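Side-chain contacts in afamin (Homo sapiens, PDB 6FAK), which carries hydrophobic molecules in body fluids, binding vitamin E and keeping lipidated Wnt proteins soluble and active: residues Thr334-Tyr337 / Ser338-His341; Ile352-Ile355 / Tyr356-Leu360; Ser387-Met390 / Val391-Glu394; Met433-Ala436 / Phe437-Cys441; Glu446-Cys449 / Val450-Ala454. One frame throughout, in Å; residues are numbered along the deposited sequence. Where two conformers were deposited one is given.

Interaction 1 (Thr334-Tyr337 / Ser338-His341); sequences TFEY and SRRH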
loop_
_atom_site.group_PDB
_atom_site.type_symbol
_atom_site.label_atom_id
_atom_site.label_comp_id
_atom_site.label_asym_id
_atom_site.label_seq_id
_atom_site.Cartn_x
_atom_site.Cartn_y
_atom_site.Cartn_z
ATOM N N THR A 334 -13.158 -5.401 20.272
ATOM C CA THR A 334 -12.127 -5.506 19.271
ATOM C C THR A 334 -10.744 -5.732 19.978
ATOM O O THR A 334 -9.988 -6.624 19.620
ATOM C CB THR A 334 -12.108 -4.270 18.350
ATOM O OG1 THR A 334 -13.404 -4.029 17.747
ATOM C CG2 THR A 334 -11.018 -4.451 17.295
ATOM N N PHE A 335 -10.495 -4.932 21.023
ATOM C CA PHE A 335 -9.315 -5.068 21.899
ATOM C C PHE A 335 -9.172 -6.492 22.452
ATOM O O PHE A 335 -8.134 -7.157 22.270
ATOM C CB PHE A 335 -9.389 -4.030 23.008
ATOM C CG PHE A 335 -8.480 -4.281 24.157
ATOM C CD1 PHE A 335 -7.100 -4.146 24.012
ATOM C CD2 PHE A 335 -8.997 -4.623 25.408
ATOM C CE1 PHE A 335 -6.261 -4.349 25.121
ATOM C CE2 PHE A 335 -8.167 -4.829 26.498
ATOM C CZ PHE A 335 -6.794 -4.700 26.361
ATOM N N GLU A 336 -10.210 -6.944 23.133
ATOM C CA GLU A 336 -10.159 -8.252 23.810
ATOM C C GLU A 336 -10.037 -9.409 22.797
ATOM O O GLU A 336 -9.215 -10.341 23.015
ATOM C CB GLU A 336 -11.384 -8.459 24.699
ATOM C CG GLU A 336 -11.455 -7.551 25.931
ATOM C CD GLU A 336 -10.296 -7.748 26.932
ATOM O OE1 GLU A 336 -9.566 -8.732 26.852
ATOM O OE2 GLU A 336 -10.096 -6.896 27.827
ATOM N N TYR A 337 -10.817 -9.348 21.706
ATOM C CA TYR A 337 -10.804 -10.415 20.699
ATOM C C TYR A 337 -9.479 -10.420 19.911
ATOM O O TYR A 337 -8.868 -11.498 19.700
ATOM C CB TYR A 337 -12.023 -10.320 19.743
ATOM C CG TYR A 337 -12.300 -11.619 19.024
ATOM C CD1 TYR A 337 -11.620 -11.955 17.872
ATOM C CD2 TYR A 337 -13.190 -12.577 19.572
ATOM C CE1 TYR A 337 -11.807 -13.177 17.248
ATOM C CE2 TYR A 337 -13.405 -13.822 18.928
ATOM C CZ TYR A 337 -12.725 -14.088 17.744
ATOM O OH TYR A 337 -12.873 -15.296 17.083
ATOM N N SER A 338 -9.007 -9.244 19.495
ATOM C CA SER A 338 -7.734 -9.139 18.746
ATOM C C SER A 338 -6.504 -9.601 19.533
ATOM O O SER A 338 -5.676 -10.343 19.008
ATOM C CB SER A 338 -7.506 -7.733 18.218
ATOM O OG SER A 338 -8.605 -7.329 17.409
ATOM N N ARG A 339 -6.409 -9.208 20.806
ATOM C CA ARG A 339 -5.256 -9.567 21.599
ATOM C C ARG A 339 -5.170 -11.048 21.915
ATOM O O ARG A 339 -4.060 -11.545 22.112
ATOM C CB ARG A 339 -5.143 -8.735 22.869
ATOM C CG ARG A 339 -6.078 -9.097 23.988
ATOM C CD ARG A 339 -5.782 -8.125 25.091
ATOM N NE ARG A 339 -6.707 -8.229 26.174
ATOM C CZ ARG A 339 -6.389 -8.097 27.472
ATOM N NH1 ARG A 339 -5.126 -7.879 27.846
ATOM N NH2 ARG A 339 -7.330 -8.152 28.378
ATOM N N ARG A 340 -6.311 -11.732 21.946
ATOM C CA ARG A 340 -6.370 -13.175 22.111
ATOM C C ARG A 340 -6.307 -14.004 20.840
ATOM O O ARG A 340 -6.298 -15.204 20.934
ATOM C CB ARG A 340 -7.646 -13.574 22.831
ATOM C CG ARG A 340 -7.670 -13.148 24.276
ATOM C CD ARG A 340 -9.068 -13.444 24.818
ATOM N NE ARG A 340 -9.153 -13.228 26.265
ATOM C CZ ARG A 340 -9.249 -12.035 26.810
ATOM N NH1 ARG A 340 -9.236 -10.954 26.040
ATOM N NH2 ARG A 340 -9.330 -11.914 28.124
ATOM N N HIS A 341 -6.275 -13.384 19.669
ATOM C CA HIS A 341 -6.234 -14.102 18.399
ATOM C C HIS A 341 -5.142 -13.499 17.520
ATOM O O HIS A 341 -5.414 -12.943 16.456
ATOM C CB HIS A 341 -7.603 -14.019 17.713
ATOM C CG HIS A 341 -8.689 -14.732 18.438
ATOM N ND1 HIS A 341 -9.403 -14.143 19.462
ATOM C CD2 HIS A 341 -9.142 -16.008 18.337
ATOM C CE1 HIS A 341 -10.278 -15.017 19.932
ATOM N NE2 HIS A 341 -10.129 -16.157 19.275
#

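Interaction 2 (Ile352-Ile355 / Tyr356-Leu360); sequences IVQI and YKDLL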
loop_
_atom_site.group_PDB
_atom_site.type_symbol
_atom_site.label_atom_id
_atom_site.label_comp_id
_atom_site.label_asym_id
_atom_site.label_seq_id
_atom_site.Cartn_x
_atom_site.Cartn_y
_atom_site.Cartn_z
ATOM N N ILE A 352 -15.296 -10.124 12.022
ATOM C CA ILE A 352 -15.797 -10.613 13.293
ATOM C C ILE A 352 -16.480 -9.498 14.102
ATOM O O ILE A 352 -17.573 -9.705 14.663
ATOM C CB ILE A 352 -14.685 -11.395 14.078
ATOM C CG1 ILE A 352 -14.465 -12.717 13.331
ATOM C CG2 ILE A 352 -15.077 -11.636 15.545
ATOM C CD1 ILE A 352 -13.209 -13.434 13.718
ATOM N N VAL A 353 -15.882 -8.315 14.113
ATOM C CA VAL A 353 -16.486 -7.191 14.819
ATOM C C VAL A 353 -17.852 -6.861 14.200
ATOM O O VAL A 353 -18.841 -6.665 14.941
ATOM C CB VAL A 353 -15.581 -5.950 14.864
ATOM C CG1 VAL A 353 -16.318 -4.788 15.517
ATOM C CG2 VAL A 353 -14.267 -6.213 15.621
ATOM N N GLN A 354 -17.929 -6.830 12.869
ATOM C CA GLN A 354 -19.190 -6.533 12.201
ATOM C C GLN A 354 -20.264 -7.573 12.450
ATOM O O GLN A 354 -21.457 -7.243 12.642
ATOM C CB GLN A 354 -18.964 -6.405 10.689
ATOM C CG GLN A 354 -20.198 -5.993 9.910
ATOM C CD GLN A 354 -20.653 -4.596 10.316
ATOM O OE1 GLN A 354 -19.847 -3.652 10.291
ATOM N NE2 GLN A 354 -21.911 -4.468 10.749
ATOM N N ILE A 355 -19.869 -8.832 12.357
ATOM C CA ILE A 355 -20.778 -9.942 12.668
ATOM C C ILE A 355 -21.311 -9.843 14.096
ATOM O O ILE A 355 -22.486 -10.076 14.315
ATOM C CB ILE A 355 -20.122 -11.271 12.403
ATOM C CG1 ILE A 355 -20.068 -11.448 10.882
ATOM C CG2 ILE A 355 -20.885 -12.441 13.022
ATOM C CD1 ILE A 355 -19.100 -12.515 10.478
ATOM N N TYR A 356 -20.429 -9.526 15.039
ATOM C CA TYR A 356 -20.844 -9.349 16.445
ATOM C C TYR A 356 -21.855 -8.197 16.547
ATOM O O TYR A 356 -22.890 -8.320 17.220
ATOM C CB TYR A 356 -19.614 -9.148 17.350
ATOM C CG TYR A 356 -19.916 -9.109 18.829
ATOM C CD1 TYR A 356 -20.626 -10.140 19.431
ATOM C CD2 TYR A 356 -19.525 -8.040 19.605
ATOM C CE1 TYR A 356 -20.913 -10.147 20.782
ATOM C CE2 TYR A 356 -19.797 -8.035 20.984
ATOM C CZ TYR A 356 -20.526 -9.088 21.550
ATOM O OH TYR A 356 -20.874 -9.071 22.911
ATOM N N LYS A 357 -21.551 -7.070 15.920
ATOM C CA LYS A 357 -22.465 -5.942 15.886
ATOM C C LYS A 357 -23.856 -6.257 15.273
ATOM O O LYS A 357 -24.888 -5.936 15.882
ATOM C CB LYS A 357 -21.813 -4.788 15.140
ATOM C CG LYS A 357 -22.665 -3.560 14.954
ATOM C CD LYS A 357 -21.805 -2.477 14.263
ATOM C CE LYS A 357 -22.586 -1.178 14.108
ATOM N NZ LYS A 357 -21.776 -0.176 13.354
ATOM N N ASP A 358 -23.872 -6.932 14.130
ATOM C CA ASP A 358 -25.128 -7.416 13.503
ATOM C C ASP A 358 -25.872 -8.435 14.378
ATOM O O ASP A 358 -27.103 -8.367 14.504
ATOM C CB ASP A 358 -24.874 -8.016 12.103
ATOM C CG ASP A 358 -24.240 -7.009 11.154
ATOM O OD1 ASP A 358 -24.306 -5.773 11.448
ATOM O OD2 ASP A 358 -23.622 -7.450 10.144
ATOM N N LEU A 359 -25.143 -9.371 14.971
ATOM C CA LEU A 359 -25.734 -10.351 15.875
ATOM C C LEU A 359 -26.519 -9.669 17.019
ATOM O O LEU A 359 -27.672 -10.065 17.349
ATOM C CB LEU A 359 -24.621 -11.231 16.493
ATOM C CG LEU A 359 -25.089 -12.103 17.683
ATOM C CD1 LEU A 359 -25.678 -13.365 17.086
ATOM C CD2 LEU A 359 -23.957 -12.429 18.611
ATOM N N LEU A 360 -25.862 -8.713 17.671
ATOM C CA LEU A 360 -26.472 -7.975 18.781
ATOM C C LEU A 360 -27.661 -7.120 18.355
ATOM O O LEU A 360 -28.598 -6.939 19.169
ATOM C CB LEU A 360 -25.463 -7.154 19.555
ATOM C CG LEU A 360 -24.321 -7.924 20.265
ATOM C CD1 LEU A 360 -23.520 -6.958 21.079
ATOM C CD2 LEU A 360 -24.848 -9.068 21.141
HETATM O O HOH W 1 -23.297 -1.326 10.906
#

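Interaction 3 (Ser387-Met390 / Val391-Glu394); sequences SLKM and VQQE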
loop_
_atom_site.group_PDB
_atom_site.type_symbol
_atom_site.label_atom_id
_atom_site.label_comp_id
_atom_site.label_asym_id
_atom_site.label_seq_id
_atom_site.Cartn_x
_atom_site.Cartn_y
_atom_site.Cartn_z
ATOM N N SER A 387 -13.004 -18.433 5.650
ATOM C CA SER A 387 -11.852 -17.644 5.183
ATOM C C SER A 387 -10.630 -18.538 5.126
ATOM O O SER A 387 -9.883 -18.526 4.153
ATOM C CB SER A 387 -11.586 -16.439 6.105
ATOM O OG SER A 387 -12.753 -15.646 6.203
ATOM N N LEU A 388 -10.456 -19.326 6.169
ATOM C CA LEU A 388 -9.312 -20.208 6.287
ATOM C C LEU A 388 -9.283 -21.264 5.168
ATOM O O LEU A 388 -8.248 -21.468 4.545
ATOM C CB LEU A 388 -9.363 -20.865 7.642
ATOM C CG LEU A 388 -8.281 -21.823 8.055
ATOM C CD1 LEU A 388 -6.904 -21.179 7.981
ATOM C CD2 LEU A 388 -8.609 -22.265 9.479
ATOM N N LYS A 389 -10.422 -21.889 4.882
ATOM C CA LYS A 389 -10.502 -22.839 3.762
ATOM C C LYS A 389 -10.116 -22.210 2.420
ATOM O O LYS A 389 -9.493 -22.868 1.597
ATOM C CB LYS A 389 -11.912 -23.435 3.644
ATOM C CG LYS A 389 -12.347 -24.303 4.840
ATOM C CD LYS A 389 -12.419 -25.804 4.552
ATOM C CE LYS A 389 -11.057 -26.484 4.585
ATOM N NZ LYS A 389 -10.639 -26.836 5.975
ATOM N N MET A 390 -10.498 -20.951 2.200
ATOM C CA MET A 390 -10.171 -20.238 0.949
ATOM C C MET A 390 -8.672 -20.038 0.810
ATOM O O MET A 390 -8.083 -20.313 -0.245
ATOM C CB MET A 390 -10.898 -18.890 0.846
ATOM C CG MET A 390 -12.386 -19.019 0.493
ATOM S SD MET A 390 -13.279 -17.445 0.403
ATOM C CE MET A 390 -14.954 -17.971 0.773
ATOM N N VAL A 391 -8.043 -19.583 1.880
ATOM C CA VAL A 391 -6.600 -19.431 1.894
ATOM C C VAL A 391 -5.888 -20.741 1.699
ATOM O O VAL A 391 -4.890 -20.814 0.940
ATOM C CB VAL A 391 -6.136 -18.718 3.164
ATOM C CG1 VAL A 391 -4.638 -18.779 3.333
ATOM C CG2 VAL A 391 -6.596 -17.259 3.086
ATOM N N GLN A 392 -6.360 -21.778 2.374
ATOM C CA GLN A 392 -5.779 -23.106 2.194
ATOM C C GLN A 392 -5.840 -23.574 0.727
ATOM O O GLN A 392 -4.868 -24.100 0.207
ATOM C CB GLN A 392 -6.458 -24.127 3.117
ATOM C CG GLN A 392 -6.052 -23.952 4.554
ATOM C CD GLN A 392 -6.882 -24.787 5.529
ATOM O OE1 GLN A 392 -8.058 -25.071 5.301
ATOM N NE2 GLN A 392 -6.266 -25.167 6.630
ATOM N N GLN A 393 -6.972 -23.334 0.057
ATOM C CA GLN A 393 -7.128 -23.682 -1.355
ATOM C C GLN A 393 -6.154 -22.875 -2.249
ATOM O O GLN A 393 -5.452 -23.450 -3.090
ATOM C CB GLN A 393 -8.592 -23.499 -1.801
ATOM C CG GLN A 393 -9.512 -24.538 -1.152
ATOM C CD GLN A 393 -10.949 -24.510 -1.653
ATOM O OE1 GLN A 393 -11.498 -23.452 -1.996
ATOM N NE2 GLN A 393 -11.568 -25.686 -1.701
ATOM N N GLU A 394 -6.075 -21.564 -2.020
ATOM C CA GLU A 394 -5.172 -20.705 -2.772
ATOM C C GLU A 394 -3.713 -21.141 -2.556
ATOM O O GLU A 394 -2.968 -21.221 -3.538
ATOM C CB GLU A 394 -5.368 -19.220 -2.436
ATOM C CG GLU A 394 -6.735 -18.615 -2.766
ATOM C CD GLU A 394 -7.089 -17.330 -1.986
ATOM O OE1 GLU A 394 -6.610 -17.130 -0.837
ATOM O OE2 GLU A 394 -7.875 -16.484 -2.505
#

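Interaction 4 (Met433-Ala436 / Phe437-Cys441); sequences MVTA and FTTCC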
loop_
_atom_site.group_PDB
_atom_site.type_symbol
_atom_site.label_atom_id
_atom_site.label_comp_id
_atom_site.label_asym_id
_atom_site.label_seq_id
_atom_site.Cartn_x
_atom_site.Cartn_y
_atom_site.Cartn_z
ATOM N N MET A 433 -0.843 -9.481 -6.052
ATOM C CA MET A 433 -1.643 -10.581 -5.505
ATOM C C MET A 433 -0.779 -11.836 -5.240
ATOM O O MET A 433 -0.872 -12.424 -4.172
ATOM C CB MET A 433 -2.816 -10.903 -6.398
ATOM C CG MET A 433 -3.737 -11.980 -5.878
ATOM S SD MET A 433 -4.542 -11.518 -4.322
ATOM C CE MET A 433 -5.856 -10.487 -4.933
ATOM N N VAL A 434 0.094 -12.201 -6.182
ATOM C CA VAL A 434 0.826 -13.442 -6.064
ATOM C C VAL A 434 1.851 -13.385 -4.930
ATOM O O VAL A 434 2.130 -14.396 -4.320
ATOM C CB VAL A 434 1.366 -13.925 -7.428
ATOM C CG1 VAL A 434 2.637 -13.231 -7.835
ATOM C CG2 VAL A 434 1.543 -15.417 -7.390
ATOM N N THR A 435 2.351 -12.193 -4.657
ATOM C CA THR A 435 3.314 -11.933 -3.572
ATOM C C THR A 435 2.806 -12.263 -2.181
ATOM O O THR A 435 3.579 -12.688 -1.331
ATOM C CB THR A 435 3.813 -10.491 -3.683
ATOM O OG1 THR A 435 4.484 -10.403 -4.934
ATOM C CG2 THR A 435 4.787 -10.135 -2.581
ATOM N N ALA A 436 1.510 -12.115 -1.954
ATOM C CA ALA A 436 0.896 -12.615 -0.750
ATOM C C ALA A 436 1.199 -14.103 -0.555
ATOM O O ALA A 436 1.479 -14.541 0.577
ATOM C CB ALA A 436 -0.597 -12.409 -0.776
ATOM N N PHE A 437 1.131 -14.875 -1.624
ATOM C CA PHE A 437 1.355 -16.336 -1.532
ATOM C C PHE A 437 2.792 -16.764 -1.456
ATOM O O PHE A 437 3.122 -17.661 -0.657
ATOM C CB PHE A 437 0.609 -17.057 -2.647
ATOM C CG PHE A 437 -0.829 -16.764 -2.598
ATOM C CD1 PHE A 437 -1.621 -17.412 -1.704
ATOM C CD2 PHE A 437 -1.362 -15.735 -3.341
ATOM C CE1 PHE A 437 -2.951 -17.090 -1.585
ATOM C CE2 PHE A 437 -2.692 -15.407 -3.220
ATOM C CZ PHE A 437 -3.483 -16.079 -2.326
ATOM N N THR A 438 3.662 -16.092 -2.208
ATOM C CA THR A 438 5.108 -16.363 -2.155
ATOM C C THR A 438 5.740 -15.957 -0.829
ATOM O O THR A 438 6.673 -16.580 -0.366
ATOM C CB THR A 438 5.907 -15.627 -3.264
ATOM O OG1 THR A 438 5.787 -14.214 -3.082
ATOM C CG2 THR A 438 5.430 -15.992 -4.666
ATOM N N THR A 439 5.257 -14.892 -0.236
ATOM C CA THR A 439 5.716 -14.457 1.050
ATOM C C THR A 439 5.224 -15.350 2.217
ATOM O O THR A 439 5.979 -15.544 3.160
ATOM C CB THR A 439 5.221 -13.024 1.301
ATOM O OG1 THR A 439 5.742 -12.178 0.268
ATOM C CG2 THR A 439 5.628 -12.506 2.660
ATOM N N CYS A 440 3.987 -15.861 2.150
ATOM C CA CYS A 440 3.287 -16.381 3.327
ATOM C C CYS A 440 2.972 -17.850 3.340
ATOM O O CYS A 440 2.703 -18.395 4.417
ATOM C CB CYS A 440 1.922 -15.684 3.460
ATOM S SG CYS A 440 1.944 -13.879 3.513
ATOM N N CYS A 441 2.860 -18.482 2.168
ATOM C CA CYS A 441 2.318 -19.843 2.131
ATOM C C CYS A 441 3.319 -20.742 2.873
ATOM O O CYS A 441 4.514 -20.514 2.813
ATOM C CB CYS A 441 1.946 -20.336 0.731
ATOM S SG CYS A 441 0.428 -19.609 0.005
#

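Interaction 5 (Glu446-Cys449 / Val450-Ala454); sequences EFAC and VDNLA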
loop_
_atom_site.group_PDB
_atom_site.type_symbol
_atom_site.label_atom_id
_atom_site.label_comp_id
_atom_site.label_asym_id
_atom_site.label_seq_id
_atom_site.Cartn_x
_atom_site.Cartn_y
_atom_site.Cartn_z
ATOM N N GLU A 446 0.280 -18.518 8.299
ATOM C CA GLU A 446 -0.070 -18.454 6.908
ATOM C C GLU A 446 -1.379 -17.687 6.722
ATOM O O GLU A 446 -1.457 -16.796 5.856
ATOM C CB GLU A 446 -0.244 -19.871 6.376
ATOM C CG GLU A 446 -0.775 -19.968 4.961
ATOM C CD GLU A 446 -0.973 -21.427 4.557
ATOM O OE1 GLU A 446 -2.128 -21.954 4.645
ATOM O OE2 GLU A 446 0.037 -22.043 4.161
ATOM N N PHE A 447 -2.401 -18.037 7.517
ATOM C CA PHE A 447 -3.727 -17.413 7.299
ATOM C C PHE A 447 -3.644 -15.895 7.474
ATOM O O PHE A 447 -4.080 -15.139 6.578
ATOM C CB PHE A 447 -4.864 -17.978 8.174
ATOM C CG PHE A 447 -6.133 -17.153 8.068
ATOM C CD1 PHE A 447 -6.898 -17.210 6.937
ATOM C CD2 PHE A 447 -6.504 -16.269 9.100
ATOM C CE1 PHE A 447 -8.035 -16.444 6.810
ATOM C CE2 PHE A 447 -7.640 -15.480 8.992
ATOM C CZ PHE A 447 -8.414 -15.579 7.850
ATOM N N ALA A 448 -3.076 -15.452 8.603
ATOM C CA ALA A 448 -2.995 -14.024 8.871
ATOM C C ALA A 448 -2.160 -13.283 7.798
ATOM O O ALA A 448 -2.568 -12.229 7.255
ATOM C CB ALA A 448 -2.437 -13.748 10.264
ATOM N N CYS A 449 -1.020 -13.860 7.479
ATOM C CA CYS A 449 -0.098 -13.259 6.514
ATOM C C CYS A 449 -0.745 -13.082 5.121
ATOM O O CYS A 449 -0.749 -11.985 4.558
ATOM C CB CYS A 449 1.189 -14.100 6.457
ATOM S SG CYS A 449 2.489 -13.459 5.376
ATOM N N VAL A 450 -1.315 -14.171 4.587
ATOM C CA VAL A 450 -1.927 -14.157 3.281
ATOM C C VAL A 450 -3.122 -13.174 3.230
ATOM O O VAL A 450 -3.248 -12.380 2.285
ATOM C CB VAL A 450 -2.425 -15.563 2.884
ATOM C CG1 VAL A 450 -3.279 -15.526 1.619
ATOM C CG2 VAL A 450 -1.247 -16.511 2.681
ATOM N N ASP A 451 -4.003 -13.231 4.216
ATOM C CA ASP A 451 -5.217 -12.421 4.132
ATOM C C ASP A 451 -4.851 -10.938 4.303
ATOM O O ASP A 451 -5.424 -10.099 3.628
ATOM C CB ASP A 451 -6.266 -12.924 5.118
ATOM C CG ASP A 451 -7.672 -12.357 4.864
ATOM O OD1 ASP A 451 -8.165 -12.312 3.719
ATOM O OD2 ASP A 451 -8.325 -11.918 5.820
ATOM N N ASN A 452 -3.867 -10.636 5.153
ATOM C CA ASN A 452 -3.374 -9.272 5.344
ATOM C C ASN A 452 -2.789 -8.706 4.031
ATOM O O ASN A 452 -3.103 -7.575 3.628
ATOM C CB ASN A 452 -2.305 -9.215 6.440
ATOM C CG ASN A 452 -2.888 -9.149 7.875
ATOM O OD1 ASN A 452 -4.035 -8.773 8.101
ATOM N ND2 ASN A 452 -2.053 -9.505 8.853
ATOM N N LEU A 453 -1.906 -9.469 3.401
ATOM C CA LEU A 453 -1.260 -9.005 2.180
ATOM C C LEU A 453 -2.176 -8.999 0.979
ATOM O O LEU A 453 -2.096 -8.081 0.181
ATOM C CB LEU A 453 -0.006 -9.798 1.865
ATOM C CG LEU A 453 1.193 -9.583 2.787
ATOM C CD1 LEU A 453 2.347 -10.426 2.271
ATOM C CD2 LEU A 453 1.626 -8.140 2.847
ATOM N N ALA A 454 -3.040 -10.001 0.847
ATOM C CA ALA A 454 -4.048 -10.000 -0.223
ATOM C C ALA A 454 -5.010 -8.827 -0.179
ATOM O O ALA A 454 -5.378 -8.269 -1.233
ATOM C CB ALA A 454 -4.860 -11.299 -0.215
#

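Interaction 1 (Thr334-Tyr337 / Ser338-His341)
A chi1 of -160° swings Y337 CG away from its own amide nitrogen and brings a face of the phenol over the imidazole of H341, itself placed by CG anti to the carbonyl carbon (chi1 -66°). The two rings make an offset stack at the C-terminal end of helix 326-339, part of the all-helical second albumin domain. Their planes differ by 10°, and H341 CE1 lies over the centre of the phenol. H341 ND1 fixes the imidazole by donating, within its ring plane, to Y337 O at 2.7 Å. On another side of the helix end, E336, R339 and R340 form a salt-bridge network. R339 grips E336 OE1 side-on: NH2 takes the syn lone pair at 2.8 Å, whereas NE arrives from above the carboxylate plane at 3.0 Å. R340 NH1 reaches the same oxygen at a distance too short to be trusted, and also donates to the carbonyl E336 O at 3.1 Å. The other carboxylate oxygen, OE2, pairs with K332. R339 also spreads a guanidinium face over F335, whose CZ stands 3.5 Å from R339 NE, while R339 NH1 bonds to P227 O. A leucine in place of R339 would probably cost E336 OE1 two donors, leaving R340 and K332 to hold the carboxylate, cost P227 O one, and strip F335 of its flat cover. Further back along the helix, S338 N and S338 OG come to T334 O from opposite faces of its carbonyl plane, OG at 2.7 Å.

Interaction 2 (Ile352-Ile355 / Tyr356-Leu360)
Q354 and D358, one turn apart, meet through their polar ends: Q354 NE2 donates to D358 OD1 at 2.8 Å. D358 OD1 lies in the amide plane of Q354, though the bond bends to 139° at the hydrogen, and the donor meets the carboxylate on its syn side while standing out of that plane. Q354 was modelled in two conformers, so this bond is uncertain and may hold only part of the time. A bend at chi2 (64°) brings the amide round to the aspartate. The backbone fixes the spacing, D358 N bonding to Q354 O at 2.9 Å. Beside them K357 runs out fully extended, and a water accepts from its NZ at 3.1 Å and, weakly, from Q354 NE2; NZ also bonds to a triethylene glycol probably left from crystallisation. This polar strip is the outer side of amphipathic helix 346-363 in the second albumin domain, while Y356, L359 and L360 are buried on the inner side. Y356 donates its backbone N to I352 O at 2.9 Å, while its side chain leaves the contact: the ring stacks on F333, and OH bonds to F312 O. L360 CD1 lies over one face of that same ring, offset toward the rim. L359 N closes the turn on I355 O at 2.8 Å, and L359 CB rests 3.3 Å from that same I355 O. Further out, I352 and I355 pack on T384 and T383 of helix 376-417, and L359 reaches A376, K379 and Y373.

Interaction 3 (Ser387-Met390 / Val391-Glu394)
S387 meets V391 through its carbonyl: V391 N bonds to S387 O at 3.1 Å, and the valine branch CG2 rests 3.7 Å from S387 O. The serine hydroxyl is engaged outside the turn, with E348 and T383 O. L388 follows, its CG 4.1 Å from Q392 CD, so that the leucine branch point lies against the glutamine amide, whose own CG is 3.3 Å from L388 O. K389 approaches the same amide from its oxygen end. Its chain, bent at chi2, chi3 and chi4, curls back until K389 NZ makes a weak hydrogen bond of 3.2 Å to Q392 OE1; this exposed link is probably a loose one. M390 sends its side chain outward, extended, and holds the next turn through its carbonyl. E394 N bonds to M390 O at 3.0 Å, while E394 CG lies 3.3 Å from M390 O, and the carboxylate goes on to a salt bridge with R486. V391, the one buried residue, packs on F447 and V450 of helix 446-462, and S387 and L388 also touch F447, which makes this an amphipathic stretch of the long helix 376-417 that runs from the second albumin domain into the third.

Interaction 4 (Met433-Ala436 / Phe437-Cys441)
F437 presses back against the turn before it, with CD2 3.4 Å from M433 O, and M433 SD lies 4.4 Å from F437 CE2 as an apolar neighbour. A436 is also buried; C440 SG, spent in a disulfide, lies only 3.0 Å from A436 O. The helix ends here: C440 N reaches A436 O only by a weak bond, and C441 is the first residue to leave helical angles. This inner side is covered by V450 of helix 446-462, which meets F437 and C440, and by E394 of helix 376-417, which touches F437.

The outer side holds three threonines, more exposed and polar. T435 O is gripped by three donors: T439 OG1 at 2.7 Å, T439 N at 3.0 Å and T438 OG1 at 3.2 Å. T438 can take part because its hydroxyl stands between the backbone N and the carbonyl carbon (chi1 63°), which also sends CG2 toward V434 O. T439 OG1 additionally lies 3.6 Å from T435 CG2, while T435 OG1 turns back to E431 O. A valine in place of T438 would probably leave T435 O with the two T439 donors alone, costing the partly exposed turn one of its ties. T438 has a flank against F398 and K403 of helix 376-417, so that T439 is the most open of the three.

The adjacent cysteines then part: C440 is joined to C449 and C441 to C395, the paired disulfides of adjacent cysteines characteristic of the albumin family, here in the third domain.

Interaction 5 (Glu446-Cys449 / Val450-Ala454)
F447 lies alongside D451, its ring 21° from the carboxylate plane and its CZ 4.2 Å from D451 OD2. Both side chains have CG anti to the backbone N (171° for F447), which points them the same way from successive turns, and D451 CB stands over one ring face, offset toward the rim. The carboxylate finds its firm partners beyond the turn: OD1 in a salt bridge with R486, OD2 in one with R351 and in a hydrogen bond with S345 OG. Such buried pairing would probably hold D451 in its charged form. On another flank V450 CG2 presses 3.2 Å from E446 O, and the two side chains lie next to each other and head the same way, E446 CG 4.2 Å from V450 CG2; the glutamate oxygen OE2 bonds back to T442 N. These turns open helix 446-462 of the third albumin domain, where it meets the loop and helix start around S345 and P347 of the second. N452 faces that seam. Its CB is 3.1 Å from A448 O, which accepts the backbone N452 N at 2.9 Å, and its amide is fixed from outside, OD1 by I346 N. ND2 bonds to the polyether bound in a pocket that A448, C449 and L453 also help to line. That molecule is probably from the crystallisation liquor and not a natural ligand. Along the same wall C449 SG, tied to C440, is an apolar neighbour of L453 CD1 at 4.3 Å, and L453 N bonds to C449 O at 3.0 Å.

All five are local contacts along a helix, with 1 and 4 at C-terminal ends. Interactions 1 and 4 are buried, interactions 2 and 5 partly so, and interaction 3 is a surface contact. Interactions 1 and 2 sit on consecutive helices of the second domain and touch through T334 on V353 and Y337 on I352. The other three cluster in the third domain: F447 packs on S387, L388 and V391, E394 CB meets F437 CE1, and the C440-C449 disulfide joins 4 and 5 covalently. Chemistry follows place: an aromatic stack and arginine-glutamate network in interaction 1, amide-carboxylate and weak lysine-glutamine bonds outside in 2 and 3, threonine hydroxyls and cysteines in 4, pocket-lining residues in 5.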